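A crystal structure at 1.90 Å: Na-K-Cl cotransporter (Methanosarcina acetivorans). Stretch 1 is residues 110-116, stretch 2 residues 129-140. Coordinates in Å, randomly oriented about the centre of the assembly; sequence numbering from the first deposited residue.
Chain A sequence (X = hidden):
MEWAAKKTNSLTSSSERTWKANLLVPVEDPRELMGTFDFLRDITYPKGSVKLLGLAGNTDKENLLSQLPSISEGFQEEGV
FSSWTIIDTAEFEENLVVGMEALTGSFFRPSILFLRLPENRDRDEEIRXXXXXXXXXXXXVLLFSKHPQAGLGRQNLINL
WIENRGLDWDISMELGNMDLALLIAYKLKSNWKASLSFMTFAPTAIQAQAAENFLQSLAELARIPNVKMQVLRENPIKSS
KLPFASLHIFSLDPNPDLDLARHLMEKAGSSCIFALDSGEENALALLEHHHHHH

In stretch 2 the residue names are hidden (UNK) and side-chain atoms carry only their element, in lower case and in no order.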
ATOM      1  N   PRO A 110     -18.692  16.984 -13.371  1.00 87.62           N
ATOM      2  CA  PRO A 110     -19.318  15.932 -12.568  1.00 78.09           C
ATOM      3  C   PRO A 110     -18.421  15.468 -11.424  1.00 63.42           C
ATOM      4  O   PRO A 110     -17.216  15.272 -11.612  1.00 59.42           O
ATOM      5  CB  PRO A 110     -19.519  14.809 -13.585  1.00 83.95           C
ATOM      6  CG  PRO A 110     -19.810  15.538 -14.858  1.00 91.14           C
ATOM      7  CD  PRO A 110     -19.117  16.892 -14.780  1.00 92.50           C
ATOM      8  N   SER A 111     -19.008  15.327 -10.242  1.00 55.48           N
ATOM      9  CA  SER A 111     -18.264  14.922  -9.064  1.00 46.39           C
ATOM     10  C   SER A 111     -18.610  13.485  -8.704  1.00 49.49           C
ATOM     11  O   SER A 111     -19.684  13.010  -9.037  1.00 51.57           O
ATOM     12  CB  SER A 111     -18.577  15.850  -7.893  1.00 51.37           C
ATOM     13  OG  SER A 111     -17.916  17.097  -8.059  1.00 66.20           O
ATOM     14  N   ILE A 112     -17.679  12.816  -8.025  1.00 50.99           N
ATOM     15  CA  ILE A 112     -17.866  11.468  -7.486  1.00 43.23           C
ATOM     16  C   ILE A 112     -17.465  11.468  -6.011  1.00 43.24           C
ATOM     17  O   ILE A 112     -16.383  11.930  -5.663  1.00 41.02           O
ATOM     18  CB  ILE A 112     -16.948  10.477  -8.203  1.00 41.95           C
ATOM     19  CG1 ILE A 112     -17.274  10.441  -9.702  1.00 44.09           C
ATOM     20  CG2 ILE A 112     -17.033   9.074  -7.570  1.00 44.35           C
ATOM     21  CD1 ILE A 112     -16.199   9.772 -10.538  1.00 44.47           C
ATOM     22  N   LEU A 113     -18.328  10.945  -5.150  1.00 41.79           N
ATOM     23  CA  LEU A 113     -18.019  10.839  -3.726  1.00 39.30           C
ATOM     24  C   LEU A 113     -17.193   9.581  -3.434  1.00 46.07           C
ATOM     25  O   LEU A 113     -17.632   8.471  -3.729  1.00 42.82           O
ATOM     26  CB  LEU A 113     -19.318  10.785  -2.917  1.00 38.86           C
ATOM     27  CG  LEU A 113     -19.143  10.658  -1.403  1.00 44.26           C
ATOM     28  CD1 LEU A 113     -18.377  11.867  -0.844  1.00 43.00           C
ATOM     29  CD2 LEU A 113     -20.493  10.532  -0.737  1.00 48.85           C
ATOM     30  N   PHE A 114     -16.015   9.761  -2.841  1.00 37.33           N
ATOM     31  CA  PHE A 114     -15.135   8.645  -2.501  1.00 39.74           C
ATOM     32  C   PHE A 114     -15.192   8.317  -1.010  1.00 45.28           C
ATOM     33  O   PHE A 114     -14.775   9.120  -0.172  1.00 41.84           O
ATOM     34  CB  PHE A 114     -13.699   8.952  -2.921  1.00 36.90           C
ATOM     35  CG  PHE A 114     -12.759   7.784  -2.780  1.00 37.89           C
ATOM     36  CD1 PHE A 114     -12.461   6.993  -3.877  1.00 36.92           C
ATOM     37  CD2 PHE A 114     -12.180   7.476  -1.556  1.00 39.45           C
ATOM     38  CE1 PHE A 114     -11.589   5.905  -3.766  1.00 39.30           C
ATOM     39  CE2 PHE A 114     -11.308   6.382  -1.435  1.00 39.62           C
ATOM     40  CZ  PHE A 114     -11.017   5.599  -2.551  1.00 35.81           C
ATOM     41  N   LEU A 115     -15.692   7.122  -0.690  1.00 37.95           N
ATOM     42  CA  LEU A 115     -15.852   6.697   0.694  1.00 39.01           C
ATOM     43  C   LEU A 115     -15.066   5.438   0.970  1.00 45.21           C
ATOM     44  O   LEU A 115     -14.966   4.548   0.124  1.00 41.91           O
ATOM     45  CB  LEU A 115     -17.319   6.414   1.005  1.00 40.42           C
ATOM     46  CG  LEU A 115     -18.328   7.538   0.781  1.00 47.45           C
ATOM     47  CD1 LEU A 115     -19.730   7.007   0.961  1.00 52.12           C
ATOM     48  CD2 LEU A 115     -18.060   8.685   1.743  1.00 40.80           C
ATOM     49  N   ARG A 116     -14.534   5.359   2.177  1.00 44.39           N
ATOM     50  CA  ARG A 116     -13.869   4.164   2.647  1.00 49.95           C
ATOM     51  C   ARG A 116     -14.891   3.328   3.417  1.00 48.45           C
ATOM     52  O   ARG A 116     -15.701   3.857   4.182  1.00 45.75           O
ATOM     53  CB  ARG A 116     -12.681   4.555   3.534  1.00 56.13           C
ATOM     54  CG  ARG A 116     -11.896   3.405   4.126  1.00 61.81           C
ATOM     55  CD  ARG A 116     -10.863   3.913   5.128  1.00 67.87           C
ATOM     56  NE  ARG A 116     -10.573   2.905   6.143  1.00 78.73           N
ATOM     57  CZ  ARG A 116     -11.121   2.891   7.353  1.00 80.07           C
ATOM     58  NH1 ARG A 116     -11.972   3.843   7.703  1.00 79.27           N
ATOM     59  NH2 ARG A 116     -10.811   1.930   8.214  1.00 86.34           N
ATOM     60  N   UNK A 129     -26.855   6.340   4.308  1.00 55.96           N
ATOM     61  CA  UNK A 129     -27.608   7.570   4.101  1.00 63.80           C
ATOM     62  C   UNK A 129     -26.845   8.525   3.186  1.00 66.92           C
ATOM     63  O   UNK A 129     -27.431   9.174   2.319  1.00 65.63           O
ATOM     64  c   UNK A 129     -27.895   8.248   5.442  1.00 74.64           C
ATOM     65  c   UNK A 129     -28.780   9.475   5.335  1.00 86.28           C
ATOM     66  o   UNK A 129     -30.522   8.043   4.559  1.00 96.38           O
ATOM     67  c   UNK A 129     -30.054   9.204   4.562  1.00 92.34           C
ATOM     68  o   UNK A 129     -30.589  10.155   3.954  1.00 95.47           O
ATOM     69  N   UNK A 130     -25.533   8.608   3.390  1.00 62.22           N
ATOM     70  CA  UNK A 130     -24.671   9.426   2.548  1.00 64.20           C
ATOM     71  C   UNK A 130     -24.758   8.950   1.101  1.00 64.21           C
ATOM     72  O   UNK A 130     -24.935   9.749   0.181  1.00 62.93           O
ATOM     73  c   UNK A 130     -23.211   9.362   3.029  1.00 72.33           C
ATOM     74  c   UNK A 130     -22.269   9.885   1.960  1.00 71.52           C
ATOM     75  c   UNK A 130     -23.370  11.634   4.134  1.00 81.19           C
ATOM     76  c   UNK A 130     -23.044  10.177   4.313  1.00 73.85           C
ATOM     77  N   UNK A 131     -24.642   7.639   0.915  1.00 57.49           N
ATOM     78  CA  UNK A 131     -24.723   7.019  -0.405  1.00 60.08           C
ATOM     79  C   UNK A 131     -26.049   7.318  -1.101  1.00 65.75           C
ATOM     80  O   UNK A 131     -26.088   7.632  -2.289  1.00 71.02           O
ATOM     81  c   UNK A 131     -24.523   5.496  -0.301  1.00 56.64           C
ATOM     82  c   UNK A 131     -24.907   4.804  -1.604  1.00 55.28           C
ATOM     83  c   UNK A 131     -23.071   5.190   0.080  1.00 56.73           C
ATOM     84  c   UNK A 131     -22.809   3.738   0.399  1.00 53.90           C
ATOM     85  N   UNK A 132     -27.136   7.219  -0.348  1.00 67.21           N
ATOM     86  CA  UNK A 132     -28.469   7.497  -0.866  1.00 75.80           C
ATOM     87  C   UNK A 132     -28.577   8.970  -1.296  1.00 76.13           C
ATOM     88  O   UNK A 132     -29.123   9.285  -2.357  1.00 76.95           O
ATOM     89  c   UNK A 132     -31.739   6.406   0.945  1.00 89.68           C
ATOM     90  c   UNK A 132     -29.493   7.180   0.223  1.00 79.16           C
ATOM     91  c   UNK A 132     -33.013   8.320   1.852  1.00 99.88           C
ATOM     92  n   UNK A 132     -31.888   7.616   1.752  1.00 92.50           N
ATOM     93  n   UNK A 132     -33.050   9.414   2.602  1.00 98.77           N
ATOM     94  n   UNK A 132     -34.106   7.923   1.212  1.00101.56           N
ATOM     95  c   UNK A 132     -30.828   6.647  -0.254  1.00 85.64           C
ATOM     96  N   UNK A 133     -28.036   9.859  -0.466  1.00 69.34           N
ATOM     97  CA  UNK A 133     -28.067  11.300  -0.711  1.00 68.76           C
ATOM     98  C   UNK A 133     -27.228  11.738  -1.914  1.00 74.17           C
ATOM     99  O   UNK A 133     -27.566  12.712  -2.585  1.00 68.79           O
ATOM    100  c   UNK A 133     -29.588  12.971   1.770  1.00 88.44           C
ATOM    101  c   UNK A 133     -30.331  12.963   3.103  1.00 90.68           C
ATOM    102  n   UNK A 133     -31.728  13.479   2.997  1.00 85.49           N
ATOM    103  c   UNK A 133     -27.573  12.061   0.527  1.00 74.54           C
ATOM    104  c   UNK A 133     -28.453  11.951   1.770  1.00 85.91           C
ATOM    105  N   UNK A 134     -26.125  11.035  -2.175  1.00 72.02           N
ATOM    106  CA  UNK A 134     -25.181  11.458  -3.215  1.00 65.22           C
ATOM    107  C   UNK A 134     -25.840  11.544  -4.588  1.00 61.38           C
ATOM    108  O   UNK A 134     -25.512  12.417  -5.393  1.00 66.47           O
ATOM    109  c   UNK A 134     -23.950  10.535  -3.258  1.00 56.19           C
ATOM    110  N   UNK A 135     -26.777  10.639  -4.844  1.00 60.02           N
ATOM    111  CA  UNK A 135     -27.479  10.602  -6.120  1.00 74.83           C
ATOM    112  C   UNK A 135     -28.293  11.878  -6.323  1.00 79.31           C
ATOM    113  O   UNK A 135     -28.423  12.373  -7.443  1.00 81.66           O
ATOM    114  c   UNK A 135     -28.389   9.376  -6.179  1.00 81.45           C
ATOM    115  o   UNK A 135     -27.702   8.227  -5.700  1.00 81.46           O
ATOM    116  N   UNK A 136     -28.824  12.412  -5.228  1.00 71.96           N
ATOM    117  CA  UNK A 136     -29.622  13.624  -5.276  1.00 77.66           C
ATOM    118  C   UNK A 136     -28.831  14.803  -5.842  1.00 82.76           C
ATOM    119  O   UNK A 136     -29.384  15.669  -6.523  1.00 87.18           O
ATOM    120  c   UNK A 136     -30.141  13.967  -3.877  1.00 84.12           C
ATOM    121  c   UNK A 136     -32.216  11.713  -1.034  1.00127.63           C
ATOM    122  c   UNK A 136     -30.843  12.812  -3.179  1.00 84.24           C
ATOM    123  s   UNK A 136     -31.360  13.219  -1.500  1.00264.03           S
ATOM    124  N   UNK A 137     -27.534  14.839  -5.552  1.00 68.26           N
ATOM    125  CA  UNK A 137     -26.684  15.917  -6.038  1.00 67.43           C
ATOM    126  C   UNK A 137     -25.972  15.553  -7.340  1.00 64.77           C
ATOM    127  O   UNK A 137     -24.881  16.058  -7.626  1.00 66.72           O
ATOM    128  c   UNK A 137     -26.334  16.882  -3.714  1.00 89.37           C
ATOM    129  c   UNK A 137     -26.670  16.054  -2.651  1.00 94.79           C
ATOM    130  c   UNK A 137     -27.243  18.749  -2.478  1.00 98.99           C
ATOM    131  c   UNK A 137     -26.635  18.236  -3.610  1.00 96.50           C
ATOM    132  c   UNK A 137     -27.280  16.559  -1.516  1.00100.22           C
ATOM    133  o   UNK A 137     -28.168  18.407  -0.307  1.00106.81           O
ATOM    134  c   UNK A 137     -27.563  17.905  -1.435  1.00101.02           C
ATOM    135  c   UNK A 137     -25.676  16.324  -4.958  1.00 75.07           C
ATOM    136  N   UNK A 138     -26.597  14.682  -8.128  1.00 70.76           N
ATOM    137  CA  UNK A 138     -26.006  14.225  -9.385  1.00 76.95           C
ATOM    138  C   UNK A 138     -24.593  13.672  -9.186  1.00 66.02           C
ATOM    139  O   UNK A 138     -23.701  13.918 -10.003  1.00 61.44           O
ATOM    140  n   UNK A 138     -26.268  17.218 -12.575  1.00111.29           N
ATOM    141  c   UNK A 138     -25.725  18.273 -13.178  1.00117.29           C
ATOM    142  c   UNK A 138     -27.173  17.302 -11.431  1.00104.41           C
ATOM    143  n   UNK A 138     -24.912  18.104 -14.213  1.00114.79           N
ATOM    144  c   UNK A 138     -25.970  15.369 -10.400  1.00 82.66           C
ATOM    145  c   UNK A 138     -27.327  15.966 -10.722  1.00 91.11           C
ATOM    146  n   UNK A 138     -25.990  19.497 -12.742  1.00122.15           N
ATOM    147  N   UNK A 139     -24.382  12.933  -8.100  1.00 57.25           N
ATOM    148  CA  UNK A 139     -23.058  12.388  -7.821  1.00 48.27           C
ATOM    149  C   UNK A 139     -22.970  10.863  -7.882  1.00 48.62           C
ATOM    150  O   UNK A 139     -23.844  10.153  -7.389  1.00 49.74           O
ATOM    151  c   UNK A 139     -19.723  14.161  -4.837  1.00 50.90           C
ATOM    152  c   UNK A 139     -22.539  12.871  -6.464  1.00 53.94           C
ATOM    153  s   UNK A 139     -21.399  14.787  -4.854  1.00 67.42           S
ATOM    154  c   UNK A 139     -22.000  14.283  -6.478  1.00 64.91           C
ATOM    155  N   UNK A 140     -21.895  10.372  -8.479  1.00 50.13           N
ATOM    156  CA  UNK A 140     -21.560   8.963  -8.390  1.00 49.34           C
ATOM    157  C   UNK A 140     -20.920   8.698  -7.040  1.00 46.89           C
ATOM    158  O   UNK A 140     -20.511   9.635  -6.339  1.00 43.71           O
TER

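Position 129 carries three carbons, the third bearing two oxygens, and lies out of reach of stretch 1: Glu129. Position 130 has four carbons forked at the first, one arm two carbons long, which marks a beta-branched isoleucine. Its CA-to-CB bond points toward the strand, and CG2 of Ile130 sits 3.3 Å from CD2 of Leu113 and 4.0 Å from CD1 of Leu115, so one methyl meets two strand leucines.

Position 131 repeats the forked four-carbon pattern, but its CA-to-CB bond points sideways; it is Ile131, whose CG1 lies 3.9 Å from Leu115 CD1. At 132, three carbons lead to a nitrogen and then a carbon holding two more nitrogens, an arginine far from the strand. Arg132 NH2 forms a salt bridge with Glu129 OE2 at 2.9 Å. Position 133, four carbons in a row ending in nitrogen, is Lys133; its NZ makes a long salt bridge, 3.6 Å, to the same Glu129 OE2.

Position 134 shows a single carbon directed toward the strand, 4.3 Å from Leu113 CD2: Ala134, one turn after Ile130 and touching the same leucine methyl. Position 135, one carbon then one oxygen, is Ser135, and 136, an unbranched run of two carbons, sulfur and carbon, is Met136; neither reaches stretch 1. Position 137 has one carbon and a six-carbon ring bearing an oxygen, Tyr137, likewise without contact.

At 138 three carbons, a nitrogen and a carbon carrying two more nitrogens return, with no side-chain contact to stretch 1: Arg138. Position 139 is again two carbons, sulfur and carbon, and its CA-to-CB bond points toward stretch 1. The unbranched chain is Met139, and its CE lies 3.7 Å from Ser111 CB and 3.9 Å from Leu113 CB; the thioether bends (chi3 85°, p) as CE packs beside the strand. Position 140 has no side-chain atoms: Gly140. An ideal CB there would lie 3.9 Å from Ile112 CG1, so the coordinates show no clash that would demand glycine.

The contact joins side-chain packing to backbone pairing. Helix and strand run nearly antiparallel, at 169° with axes 9.6 Å apart at closest approach, and apolar side chains fill the space between. After the turn, Gly140 pairs with Ile112 in a parallel bridge: Leu113 N donates to Gly140 O at 2.8 Å, while Gly140 N makes a weak hydrogen bond to Ser111 O at 3.5 Å. The rule is economical: Ile130 and Ala134 point their CA-to-CB bonds toward the strand, Ile131 reaches Leu115 from the side, the helix's salt-bridged charges stay clear, and backbone pairing sets the register.

Stretch 2 (129-140) EIIRKASMYRMG
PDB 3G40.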